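Local coordinates for protein abietadiene synthase, chloroplastic (Abies grandis, PDB 3S9V) that is a large, predominantly alpha-helical, multidomain chloroplast enzyme of the terpene synthase family, at residues 110-115 / 165-170; 277-282 / 461-466; 352-357 / 363-368; 668-673 / 737-742. One frame throughout, in Å; residues are numbered along the deposited sequence.

Interaction 1. Residues 110-115 / 165-170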
# COMPACT_ATOMS: atom_id res chain seq x y z
N ALA A 110 25.45 14.66 24.40
CA ALA A 110 25.90 15.52 23.31
C ALA A 110 25.80 17.01 23.65
O ALA A 110 26.71 17.78 23.35
CB ALA A 110 25.12 15.22 22.05
N CYS A 111 24.69 17.44 24.25
CA CYS A 111 24.53 18.85 24.59
C CYS A 111 25.45 19.30 25.74
O CYS A 111 25.96 20.42 25.73
CB CYS A 111 23.07 19.15 24.94
SG CYS A 111 21.97 19.03 23.52
N ILE A 112 25.64 18.43 26.72
CA ILE A 112 26.49 18.75 27.87
C ILE A 112 27.93 18.95 27.41
O ILE A 112 28.63 19.86 27.88
CB ILE A 112 26.45 17.61 28.90
CG1 ILE A 112 25.13 17.68 29.67
CG2 ILE A 112 27.64 17.68 29.83
CD1 ILE A 112 24.91 16.49 30.57
N ILE A 113 28.38 18.12 26.48
CA ILE A 113 29.74 18.24 25.97
C ILE A 113 29.92 19.57 25.21
O ILE A 113 30.91 20.26 25.40
CB ILE A 113 30.08 17.04 25.06
CG1 ILE A 113 30.19 15.78 25.93
CG2 ILE A 113 31.36 17.29 24.28
CD1 ILE A 113 30.42 14.50 25.16
N THR A 114 28.93 19.93 24.39
CA THR A 114 29.00 21.16 23.61
C THR A 114 28.93 22.43 24.47
O THR A 114 29.66 23.39 24.22
CB THR A 114 27.87 21.21 22.56
OG1 THR A 114 27.97 20.06 21.71
CG2 THR A 114 27.97 22.47 21.71
N LEU A 115 28.05 22.45 25.46
CA LEU A 115 27.97 23.63 26.32
C LEU A 115 29.26 23.75 27.14
O LEU A 115 29.76 24.85 27.39
CB LEU A 115 26.75 23.54 27.25
CG LEU A 115 25.40 23.51 26.54
CD1 LEU A 115 24.29 23.49 27.57
CD2 LEU A 115 25.26 24.72 25.63
N LEU A 165 37.24 15.18 29.27
CA LEU A 165 36.90 16.53 29.73
C LEU A 165 36.62 16.55 31.23
O LEU A 165 36.32 17.60 31.80
CB LEU A 165 35.68 17.07 28.98
CG LEU A 165 35.83 17.45 27.51
CD1 LEU A 165 34.48 17.92 26.96
CD2 LEU A 165 36.88 18.54 27.37
N GLY A 166 36.69 15.38 31.86
CA GLY A 166 36.46 15.31 33.29
C GLY A 166 35.03 15.44 33.79
O GLY A 166 34.82 15.75 34.96
N LEU A 167 34.05 15.19 32.93
CA LEU A 167 32.66 15.28 33.35
C LEU A 167 32.33 14.18 34.36
O LEU A 167 32.72 13.02 34.19
CB LEU A 167 31.73 15.18 32.14
CG LEU A 167 31.83 16.31 31.12
CD1 LEU A 167 30.83 16.06 30.01
CD2 LEU A 167 31.57 17.65 31.79
N ASP A 168 31.60 14.55 35.41
CA ASP A 168 31.23 13.61 36.47
C ASP A 168 30.07 12.70 36.11
O ASP A 168 28.91 12.99 36.40
CB ASP A 168 30.92 14.39 37.75
CG ASP A 168 30.65 13.49 38.94
OD1 ASP A 168 31.36 12.48 39.10
OD2 ASP A 168 29.73 13.81 39.73
N LEU A 169 30.38 11.57 35.48
CA LEU A 169 29.36 10.62 35.07
C LEU A 169 29.65 9.24 35.66
O LEU A 169 30.80 8.89 35.93
CB LEU A 169 29.29 10.53 33.55
CG LEU A 169 28.98 11.83 32.79
CD1 LEU A 169 29.00 11.57 31.29
CD2 LEU A 169 27.62 12.35 33.22
N PRO A 170 28.59 8.43 35.85
CA PRO A 170 28.65 7.08 36.41
C PRO A 170 29.35 6.08 35.49
O PRO A 170 28.81 5.01 35.22
CB PRO A 170 27.18 6.72 36.60
CG PRO A 170 26.51 8.04 36.73
CD PRO A 170 27.19 8.85 35.68
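Leu165 meets Ile113 where the turn after helix 151-164 runs past helix 101-117. Its CD1 reaches Ile113 CG2 at 4.2 Å, and the two side chains cross at about a right angle. Gly166 then leaves helical geometry with a positive phi of 75°, ending helix 151-164 in a Schellman motif and bringing the chain round to Leu167. This leucine makes the closer contact. Its CD1 methyl lies 3.6 Å from Ile112 CG2 and also 4.1 Å from Ile113 CG1, so one branch end touches two neighbouring isoleucines. With chi1 at -76°, Ile112 holds CG2 trans to its backbone N, and it is this branch that faces the leucine. Asp168 forms the centre of an inverse gamma turn, closed by a weak bond from Leu169 N to Leu167 O. Leu169 turns in toward Ala162 and toward Phe132 of helix 122-136, while Val125 of that same helix also touches Ile112. Wholly apolar across the two segments, this is a Schellman-terminated helix end whose leucines pack on two buried isoleucines of helix 101-117, a helix-to-turn contact in the all-alpha fold of a plant terpene synthase.

Interaction 2. Residues 277-282 / 461-466; sequences VDTVER and EKYLEL
Two methyls approach the Tyr463 ring obliquely from the same side of its plane, Thr279 CG2 nearest CD2 and Val280 CG1 nearest CE1. Thr279 CG2 lies 3.7 Å from Tyr463 CD2 and 4.2 Å from Tyr463 CE2, its side chain running at about a right angle to that of the tyrosine. Displaced toward the other half of the ring, Val280 CG1 stands 3.9 Å from Tyr463 CE1. Neighbours in sequence thus share one ring, which points at helix 269-282 from the first turn of helix 461-491. This is helix-to-helix packing within the all-alpha terpene synthase fold, joining a helix of the N-terminal family region to the start of a long helix some 180 residues further on; Val280 and Tyr463 bring the backbones to 6.9 Å between their CA atoms. A chi1 of -61° turns the Thr279 methyl to the ring and leaves OG1 beside the backbone N, where it is hydrogen-bonded to Trp275 O, one turn back in its own helix. The tyrosine hydroxyl is hydrogen-bonded to Tyr457 O, a few residues before helix 461-491. Helix 29-46 covers the tyrosine with Ile40 and Met43, and it is tied to the same helix 461-491 by salt bridges from Lys462 to Glu39 and from Glu465 to Arg32.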
# COMPACT_ATOMS: atom_id res chain seq x y z
N VAL A 277 1.45 10.39 -0.02
CA VAL A 277 0.58 9.88 -1.08
C VAL A 277 0.06 8.49 -0.75
O VAL A 277 -1.13 8.19 -0.96
CB VAL A 277 1.34 9.81 -2.43
CG1 VAL A 277 0.56 8.95 -3.43
CG2 VAL A 277 1.55 11.21 -2.98
N ASP A 278 0.94 7.63 -0.26
CA ASP A 278 0.57 6.26 0.08
C ASP A 278 -0.41 6.29 1.25
O ASP A 278 -1.35 5.50 1.29
CB ASP A 278 1.83 5.45 0.46
CG ASP A 278 1.53 3.98 0.65
OD1 ASP A 278 0.95 3.36 -0.26
OD2 ASP A 278 1.89 3.43 1.71
N THR A 279 -0.20 7.22 2.17
CA THR A 279 -1.07 7.36 3.33
C THR A 279 -2.50 7.71 2.95
O THR A 279 -3.44 7.07 3.41
CB THR A 279 -0.54 8.44 4.30
OG1 THR A 279 0.75 8.05 4.76
CG2 THR A 279 -1.47 8.61 5.50
N VAL A 280 -2.67 8.73 2.11
CA VAL A 280 -4.02 9.14 1.70
C VAL A 280 -4.67 8.10 0.78
O VAL A 280 -5.90 7.99 0.73
CB VAL A 280 -4.01 10.51 1.00
CG1 VAL A 280 -3.54 11.58 1.97
CG2 VAL A 280 -3.12 10.48 -0.22
N GLU A 281 -3.86 7.33 0.05
CA GLU A 281 -4.43 6.29 -0.80
C GLU A 281 -4.91 5.13 0.06
O GLU A 281 -6.05 4.69 -0.09
CB GLU A 281 -3.41 5.79 -1.83
CG GLU A 281 -3.01 6.85 -2.86
CD GLU A 281 -2.16 6.28 -3.99
OE1 GLU A 281 -1.15 5.60 -3.70
OE2 GLU A 281 -2.50 6.53 -5.17
N ARG A 282 -4.06 4.66 0.97
CA ARG A 282 -4.40 3.55 1.87
C ARG A 282 -5.58 3.86 2.79
O ARG A 282 -6.31 2.96 3.19
CB ARG A 282 -3.20 3.17 2.74
CG ARG A 282 -2.01 2.62 1.98
CD ARG A 282 -0.87 2.31 2.94
NE ARG A 282 -1.04 1.04 3.64
CZ ARG A 282 -0.22 0.60 4.59
NH1 ARG A 282 0.83 1.33 4.95
NH2 ARG A 282 -0.41 -0.59 5.15
N GLU A 461 -3.07 13.61 12.63
CA GLU A 461 -4.44 13.37 13.08
C GLU A 461 -5.47 13.74 12.01
O GLU A 461 -6.55 13.15 11.95
CB GLU A 461 -4.73 14.18 14.34
CG GLU A 461 -3.90 13.78 15.55
CD GLU A 461 -4.50 12.61 16.31
OE1 GLU A 461 -3.93 12.23 17.35
OE2 GLU A 461 -5.53 12.08 15.86
N LYS A 462 -5.14 14.71 11.17
CA LYS A 462 -6.06 15.16 10.13
C LYS A 462 -6.36 14.14 9.03
O LYS A 462 -7.48 14.09 8.53
CB LYS A 462 -5.56 16.48 9.53
CG LYS A 462 -5.60 17.60 10.54
CD LYS A 462 -5.16 18.93 9.97
CE LYS A 462 -5.31 20.03 11.02
NZ LYS A 462 -4.74 21.33 10.58
N TYR A 463 -5.37 13.34 8.64
CA TYR A 463 -5.60 12.33 7.62
C TYR A 463 -6.62 11.34 8.16
O TYR A 463 -7.60 11.02 7.49
CB TYR A 463 -4.31 11.56 7.29
CG TYR A 463 -3.22 12.33 6.58
CD1 TYR A 463 -3.52 13.26 5.59
CD2 TYR A 463 -1.88 12.07 6.86
CE1 TYR A 463 -2.51 13.91 4.88
CE2 TYR A 463 -0.86 12.71 6.16
CZ TYR A 463 -1.18 13.63 5.17
OH TYR A 463 -0.18 14.28 4.48
N LEU A 464 -6.38 10.86 9.38
CA LEU A 464 -7.25 9.88 10.02
C LEU A 464 -8.65 10.42 10.30
O LEU A 464 -9.64 9.70 10.14
CB LEU A 464 -6.62 9.39 11.32
CG LEU A 464 -7.40 8.25 12.00
CD1 LEU A 464 -7.61 7.11 11.00
CD2 LEU A 464 -6.65 7.77 13.22
N GLU A 465 -8.72 11.67 10.73
CA GLU A 465 -10.01 12.28 11.01
C GLU A 465 -10.83 12.30 9.73
O GLU A 465 -12.01 11.95 9.73
CB GLU A 465 -9.81 13.70 11.53
CG GLU A 465 -11.10 14.42 11.91
CD GLU A 465 -10.85 15.80 12.47
OE1 GLU A 465 -11.84 16.46 12.87
OE2 GLU A 465 -9.68 16.23 12.51
N LEU A 466 -10.20 12.71 8.63
CA LEU A 466 -10.90 12.78 7.36
C LEU A 466 -11.28 11.39 6.85
O LEU A 466 -12.37 11.20 6.31
CB LEU A 466 -10.04 13.48 6.32
CG LEU A 466 -10.65 13.56 4.92
CD1 LEU A 466 -11.98 14.30 4.98
CD2 LEU A 466 -9.67 14.25 3.99

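Interaction 3. Residues 352-357 / 363-368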
# COMPACT_ATOMS: atom_id res chain seq x y z
N PHE A 352 16.37 -10.24 -0.34
CA PHE A 352 16.42 -8.80 -0.52
C PHE A 352 16.67 -8.09 0.81
O PHE A 352 16.12 -8.48 1.84
CB PHE A 352 15.12 -8.28 -1.13
CG PHE A 352 14.89 -8.74 -2.53
CD1 PHE A 352 14.55 -10.07 -2.78
CD2 PHE A 352 15.02 -7.86 -3.59
CE1 PHE A 352 14.34 -10.50 -4.08
CE2 PHE A 352 14.82 -8.28 -4.89
CZ PHE A 352 14.47 -9.61 -5.14
N PHE A 353 17.51 -7.06 0.76
CA PHE A 353 17.85 -6.29 1.95
C PHE A 353 17.63 -4.80 1.67
O PHE A 353 17.51 -4.39 0.52
CB PHE A 353 19.30 -6.61 2.33
CG PHE A 353 19.53 -8.07 2.65
CD1 PHE A 353 19.22 -8.58 3.91
CD2 PHE A 353 19.99 -8.94 1.67
CE1 PHE A 353 19.38 -9.94 4.19
CE2 PHE A 353 20.15 -10.30 1.94
CZ PHE A 353 19.84 -10.80 3.20
N CYS A 354 17.57 -3.99 2.73
CA CYS A 354 17.31 -2.57 2.59
C CYS A 354 18.42 -1.78 1.89
O CYS A 354 18.16 -0.75 1.26
CB CYS A 354 17.00 -1.96 3.97
SG CYS A 354 16.08 -0.39 3.92
N PHE A 355 19.66 -2.26 1.99
CA PHE A 355 20.78 -1.59 1.35
C PHE A 355 21.69 -2.55 0.60
O PHE A 355 21.83 -3.71 0.99
CB PHE A 355 21.61 -0.82 2.38
CG PHE A 355 20.86 0.31 3.04
CD1 PHE A 355 20.25 0.12 4.27
CD2 PHE A 355 20.77 1.54 2.42
CE1 PHE A 355 19.54 1.16 4.88
CE2 PHE A 355 20.06 2.59 3.02
CZ PHE A 355 19.45 2.40 4.25
N LEU A 356 22.29 -2.08 -0.48
CA LEU A 356 23.19 -2.91 -1.26
C LEU A 356 24.39 -3.25 -0.37
O LEU A 356 24.90 -2.40 0.35
CB LEU A 356 23.66 -2.16 -2.52
CG LEU A 356 24.67 -2.84 -3.46
CD1 LEU A 356 24.59 -2.22 -4.84
CD2 LEU A 356 26.09 -2.69 -2.91
N GLY A 357 24.80 -4.51 -0.40
CA GLY A 357 25.95 -4.94 0.39
C GLY A 357 25.78 -5.04 1.89
O GLY A 357 26.77 -5.06 2.62
N VAL A 363 10.64 -5.64 9.27
CA VAL A 363 9.23 -5.82 8.94
C VAL A 363 8.64 -4.71 8.09
O VAL A 363 7.98 -4.97 7.08
CB VAL A 363 8.38 -5.96 10.21
CG1 VAL A 363 6.91 -6.10 9.83
CG2 VAL A 363 8.84 -7.16 11.02
N THR A 364 8.87 -3.47 8.49
CA THR A 364 8.32 -2.34 7.75
C THR A 364 8.77 -2.33 6.29
O THR A 364 7.93 -2.28 5.39
CB THR A 364 8.69 -1.02 8.44
OG1 THR A 364 8.10 -0.98 9.74
CG2 THR A 364 8.18 0.16 7.64
N ASP A 365 10.07 -2.40 6.03
CA ASP A 365 10.52 -2.38 4.65
C ASP A 365 10.17 -3.64 3.84
O ASP A 365 9.81 -3.53 2.67
CB ASP A 365 12.03 -2.09 4.56
CG ASP A 365 12.85 -2.94 5.51
OD1 ASP A 365 12.67 -2.79 6.75
OD2 ASP A 365 13.67 -3.75 5.03
N MET A 366 10.26 -4.82 4.45
CA MET A 366 9.91 -6.03 3.70
C MET A 366 8.44 -5.94 3.34
O MET A 366 8.01 -6.43 2.30
CB MET A 366 10.18 -7.32 4.50
CG MET A 366 11.66 -7.72 4.63
SD MET A 366 12.57 -7.95 3.06
CE MET A 366 13.14 -6.29 2.77
N LEU A 367 7.66 -5.28 4.21
CA LEU A 367 6.23 -5.14 3.94
C LEU A 367 5.97 -4.27 2.70
O LEU A 367 5.18 -4.65 1.84
CB LEU A 367 5.50 -4.53 5.14
CG LEU A 367 4.04 -4.17 4.83
CD1 LEU A 367 3.31 -5.40 4.32
CD2 LEU A 367 3.35 -3.62 6.07
N ASN A 368 6.62 -3.12 2.61
CA ASN A 368 6.41 -2.27 1.44
C ASN A 368 6.93 -2.94 0.18
O ASN A 368 6.40 -2.73 -0.92
CB ASN A 368 7.06 -0.90 1.65
CG ASN A 368 6.34 -0.08 2.70
OD1 ASN A 368 5.11 -0.02 2.72
ND2 ASN A 368 7.10 0.57 3.59
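Met366 bends its thioether back toward the loop and lays it beside the carbonyl of Phe352, with SD and CE each 3.8 Å from Phe352 O. The bend comes from chi2 at -57° and chi3 at 88°, which carry the end of a chain that starts off alongside the loop much nearer to it. Phe352 points its CB toward the helix, but its ring leads away, to Ile382 and Cys389 of helix 381-397; it therefore meets Met366 through its carbonyl, which also accepts a hydrogen bond from Arg361. In the N-terminal region of this helical terpene synthase, the contact folds a loop back on the first turn of the helix that follows it. Asp321, which touches Asp365 and bonds to Asn368, belongs to the DXDD sequence motif that marks class II domains of the family. Asp365 faces the loop with its carboxylate, OD2 coming 3.9 Å from Cys354 CB without a hydrogen bond between the two. A chi1 of 48° sets CG between the backbone N and the carbonyl carbon, and the same OD2 accepts from Gly362 N, just ahead of the helix. Cys354 is anchored through its backbone, which bonds to Ile320 and Gln360.

Interaction 4. Residues 668-673 / 737-742; sequences SRFLQL and NKIPDI
Phe670 is met by Asn737 and Ile739, two residues of the short link between helices 712-736 and 741-757, both from the same side of its ring plane. The contact belongs to the alpha-helical terpene synthase fold and sets the first turn of helix 669-693 against that interhelical turn. Asn737 brings ND2 over one face of the ring, 4.1 Å from Phe670 CG, with its amide plane nearly perpendicular to the ring at 88°. Ile739 arrives at a slant, its CD1 lying 4.0 Å from Phe670 CD2. No hydrogen bond joins the two segments; they meet through van der Waals contact of the ring with an amide nitrogen and a methyl.

A second shell orients these groups. Asn737 ND2 is hydrogen-bonded to Glu733 OE1, one turn earlier in helix 712-736, a bond that would steady the amide over the ring. Lys738 is the centre of an inverse gamma turn, closed by a weak bond from Ile739 N to Asn737 O at 3.0 Å, and this tight bend lets the residues before and after it both face Phe670. The ring itself reaches the other segment because chi1 of -166° places CG trans to the backbone N; Leu730 and Val747 pack against it from the flanking helices. Further back, the start of helix 669-693 is secured by Ser668 at the N-cap position. Ser668 OG is also hydrogen-bonded to Asp665 O, and in the capping bond Leu671 N donates to Ser668 OG at 3.3 Å, with a nearly straight N-H...O angle of 165°.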
# COMPACT_ATOMS: atom_id res chain seq x y z
N SER A 668 -11.87 -7.28 -26.77
CA SER A 668 -10.63 -6.80 -26.15
C SER A 668 -9.96 -7.84 -25.25
O SER A 668 -10.63 -8.63 -24.57
CB SER A 668 -10.89 -5.52 -25.34
OG SER A 668 -11.61 -5.80 -24.14
N ARG A 669 -8.64 -7.83 -25.24
CA ARG A 669 -7.86 -8.75 -24.42
C ARG A 669 -8.15 -8.45 -22.95
O ARG A 669 -8.21 -9.36 -22.12
CB ARG A 669 -6.37 -8.56 -24.70
CG ARG A 669 -5.44 -9.40 -23.85
CD ARG A 669 -5.58 -10.89 -24.13
NE ARG A 669 -4.59 -11.69 -23.41
CZ ARG A 669 -4.61 -13.01 -23.32
NH1 ARG A 669 -5.57 -13.71 -23.91
NH2 ARG A 669 -3.67 -13.65 -22.63
N PHE A 670 -8.34 -7.18 -22.64
CA PHE A 670 -8.61 -6.72 -21.27
C PHE A 670 -9.82 -7.41 -20.66
O PHE A 670 -9.72 -8.06 -19.62
CB PHE A 670 -8.79 -5.19 -21.29
CG PHE A 670 -8.73 -4.54 -19.94
CD1 PHE A 670 -8.06 -5.14 -18.88
CD2 PHE A 670 -9.33 -3.29 -19.73
CE1 PHE A 670 -7.98 -4.52 -17.64
CE2 PHE A 670 -9.26 -2.67 -18.49
CZ PHE A 670 -8.58 -3.28 -17.44
N LEU A 671 -10.98 -7.29 -21.31
CA LEU A 671 -12.20 -7.91 -20.81
C LEU A 671 -12.09 -9.44 -20.83
O LEU A 671 -12.63 -10.11 -19.95
CB LEU A 671 -13.40 -7.48 -21.65
CG LEU A 671 -14.77 -7.69 -21.01
CD1 LEU A 671 -15.05 -6.54 -20.04
CD2 LEU A 671 -15.86 -7.75 -22.08
N GLN A 672 -11.41 -9.99 -21.83
CA GLN A 672 -11.25 -11.43 -21.94
C GLN A 672 -10.48 -12.00 -20.76
O GLN A 672 -10.84 -13.04 -20.21
CB GLN A 672 -10.55 -11.78 -23.26
CG GLN A 672 -11.36 -11.38 -24.49
CD GLN A 672 -10.62 -11.61 -25.81
OE1 GLN A 672 -9.40 -11.59 -25.86
NE2 GLN A 672 -11.38 -11.80 -26.88
N LEU A 673 -9.42 -11.31 -20.35
CA LEU A 673 -8.60 -11.75 -19.22
C LEU A 673 -9.39 -11.71 -17.92
O LEU A 673 -9.23 -12.58 -17.05
CB LEU A 673 -7.36 -10.88 -19.11
CG LEU A 673 -6.20 -11.23 -20.04
CD1 LEU A 673 -5.15 -10.13 -19.99
CD2 LEU A 673 -5.59 -12.56 -19.64
N ASN A 737 -2.89 0.29 -20.46
CA ASN A 737 -3.89 0.66 -21.46
C ASN A 737 -4.41 2.08 -21.27
O ASN A 737 -4.76 2.48 -20.16
CB ASN A 737 -5.07 -0.33 -21.46
CG ASN A 737 -4.65 -1.73 -21.87
OD1 ASN A 737 -3.57 -1.95 -22.41
ND2 ASN A 737 -5.52 -2.70 -21.62
N LYS A 738 -4.43 2.84 -22.36
CA LYS A 738 -4.90 4.23 -22.33
C LYS A 738 -6.42 4.24 -22.41
O LYS A 738 -7.00 4.44 -23.47
CB LYS A 738 -4.30 5.00 -23.51
CG LYS A 738 -2.78 5.01 -23.49
CD LYS A 738 -2.20 5.68 -24.73
CE LYS A 738 -0.67 5.60 -24.72
NZ LYS A 738 -0.07 6.23 -25.92
N ILE A 739 -7.05 4.01 -21.26
CA ILE A 739 -8.51 3.95 -21.14
C ILE A 739 -8.94 4.79 -19.95
O ILE A 739 -8.25 4.84 -18.93
CB ILE A 739 -8.95 2.50 -20.90
CG1 ILE A 739 -8.41 1.62 -22.03
CG2 ILE A 739 -10.46 2.43 -20.78
CD1 ILE A 739 -8.55 0.13 -21.75
N PRO A 740 -10.10 5.47 -20.04
CA PRO A 740 -10.53 6.27 -18.89
C PRO A 740 -10.53 5.42 -17.62
O PRO A 740 -11.00 4.28 -17.62
CB PRO A 740 -11.93 6.74 -19.30
CG PRO A 740 -11.82 6.84 -20.79
CD PRO A 740 -11.04 5.59 -21.16
N ASP A 741 -9.99 5.99 -16.55
CA ASP A 741 -9.86 5.33 -15.25
C ASP A 741 -11.06 4.51 -14.77
O ASP A 741 -10.90 3.36 -14.34
CB ASP A 741 -9.50 6.36 -14.18
CG ASP A 741 -8.90 5.73 -12.93
OD1 ASP A 741 -7.83 5.09 -13.05
OD2 ASP A 741 -9.49 5.88 -11.84
N ILE A 742 -12.25 5.10 -14.82
CA ILE A 742 -13.46 4.43 -14.35
C ILE A 742 -13.73 3.09 -15.04
O ILE A 742 -14.20 2.16 -14.39
CB ILE A 742 -14.70 5.34 -14.49
CG1 ILE A 742 -15.93 4.64 -13.89
CG2 ILE A 742 -14.95 5.66 -15.94
CD1 ILE A 742 -15.84 4.40 -12.40

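Interactions 2 and 3 lie nearer the chain's middle, centres 24 Å apart, and all their touching residues are buried; Asp278 of the one and Asn368 of the other both bond to Arg371. Interaction 4 is largely buried, with Asn737 partly exposed. Interaction 1 is the most peripheral and only partly buried, about 66 Å from interaction 4 between centres, on the opposite side of the chain's centre. No two contacts share a helix, and none carries a hydrogen bond across its segments. Interaction 1 is purely aliphatic. Interactions 2 and 4 each use one aromatic ring, touched by methyls alone in the first and by a methyl and an amide in the second. Interaction 3 brings sulfur and a carboxylate against a loop.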